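Aspartate aminotransferase (Rhodobacter sphaeroides, PDB 3NRA) probably catalyses the pyridoxal-phosphate-dependent transfer of an amino group from L-aspartate to 2-oxoglutarate, giving oxaloacetate and L-glutamate. Local coordinates at residues Ala348-Pro351 and Ala352-Val355. Sequence-based numbering, arbitrary orientation.
Sequences AVAP and AEFV
Ala-350 and Glu-353 meet in a local N-terminal capping contact, where the loop after strand 339-340 turns into helix 351-362. Ala-350 holds the N-cap position, and Pro-351 opens the first turn. The side chain of Glu-353, three residues on from the cap, turns back so that its OE1 accepts the backbone N-H of Ala-350, with N and OE1 3.0 Å apart. The bond is nearly straight, 163° at the hydrogen. This is the glutamate half of a capping box; the cap residue itself, being alanine, has no side-chain oxygen to return the bond. CG of Glu-353 is anti to the carbonyl carbon and beside the backbone N (chi1 -63°), and the chain, extended beyond CG, reaches back to the amide of Ala-350. The amide meets OE1 on its anti side, 28° out of the carboxylate plane. OE1 also touches CB of Ala-350, 3.5 Å away. The negative charge at this helix start probably also suits the helix dipole. Two backbone bonds wind the first turn: Phe-354 N to Ala-350 O at 2.9 Å, then Val-355 N to Pro-351 O at 3.1 Å. On the buried side, Val-349 CG2 packs against CB of Phe-354 at 3.9 Å, the two side chains crossing at about a right angle: a hydrophobic staple that brackets the capping bond. The phenyl ring leads away from residues 348-351. Leu-344 and Leu-347 of the preceding loop touch Phe-354, as do Leu-401 and Val-402 of helix 388-404, so the start of helix 351-362 is packed onto the C-terminal helix.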
# COMPACT_ATOMS: atom_id res chain seq x y z
N ALA B 348 35.80 20.55 -5.14
CA ALA B 348 36.07 21.60 -4.15
C ALA B 348 34.89 21.83 -3.23
O ALA B 348 34.97 22.64 -2.35
CB ALA B 348 36.44 22.89 -4.83
N VAL B 349 33.78 21.11 -3.47
CA VAL B 349 32.61 21.13 -2.59
C VAL B 349 32.32 19.69 -2.18
O VAL B 349 32.76 18.72 -2.86
CB VAL B 349 31.36 21.74 -3.33
CG1 VAL B 349 31.65 23.16 -3.78
CG2 VAL B 349 30.96 20.88 -4.52
N ALA B 350 31.56 19.52 -1.09
CA ALA B 350 31.18 18.19 -0.63
C ALA B 350 30.15 17.56 -1.60
O ALA B 350 29.46 18.29 -2.34
CB ALA B 350 30.63 18.25 0.80
N PRO B 351 30.07 16.21 -1.64
CA PRO B 351 29.11 15.54 -2.52
C PRO B 351 27.66 16.04 -2.41
O PRO B 351 27.03 16.30 -3.44
CB PRO B 351 29.21 14.09 -2.09
CG PRO B 351 30.69 13.93 -1.66
CD PRO B 351 31.03 15.24 -1.02
N ALA B 352 27.16 16.23 -1.18
CA ALA B 352 25.79 16.70 -1.00
C ALA B 352 25.58 18.13 -1.57
O ALA B 352 24.52 18.45 -2.13
CB ALA B 352 25.38 16.65 0.47
N GLU B 353 26.61 18.96 -1.44
CA GLU B 353 26.59 20.31 -1.96
C GLU B 353 26.60 20.28 -3.50
O GLU B 353 25.90 21.04 -4.12
CB GLU B 353 27.77 21.14 -1.38
CG GLU B 353 27.70 21.30 0.18
CD GLU B 353 28.98 21.88 0.83
OE1 GLU B 353 30.11 21.70 0.28
OE2 GLU B 353 28.84 22.47 1.92
N PHE B 354 27.35 19.34 -4.09
CA PHE B 354 27.43 19.25 -5.52
C PHE B 354 26.09 18.86 -6.14
O PHE B 354 25.69 19.42 -7.18
CB PHE B 354 28.50 18.26 -5.96
CG PHE B 354 28.81 18.33 -7.43
CD1 PHE B 354 29.38 19.47 -7.99
CD2 PHE B 354 28.54 17.26 -8.26
CE1 PHE B 354 29.67 19.55 -9.35
CE2 PHE B 354 28.81 17.34 -9.64
CZ PHE B 354 29.37 18.49 -10.18
N VAL B 355 25.37 17.94 -5.49
CA VAL B 355 24.01 17.55 -5.94
C VAL B 355 23.06 18.78 -6.01
O VAL B 355 22.35 18.95 -6.98
CB VAL B 355 23.38 16.46 -5.03
CG1 VAL B 355 21.87 16.33 -5.31
CG2 VAL B 355 24.10 15.12 -5.22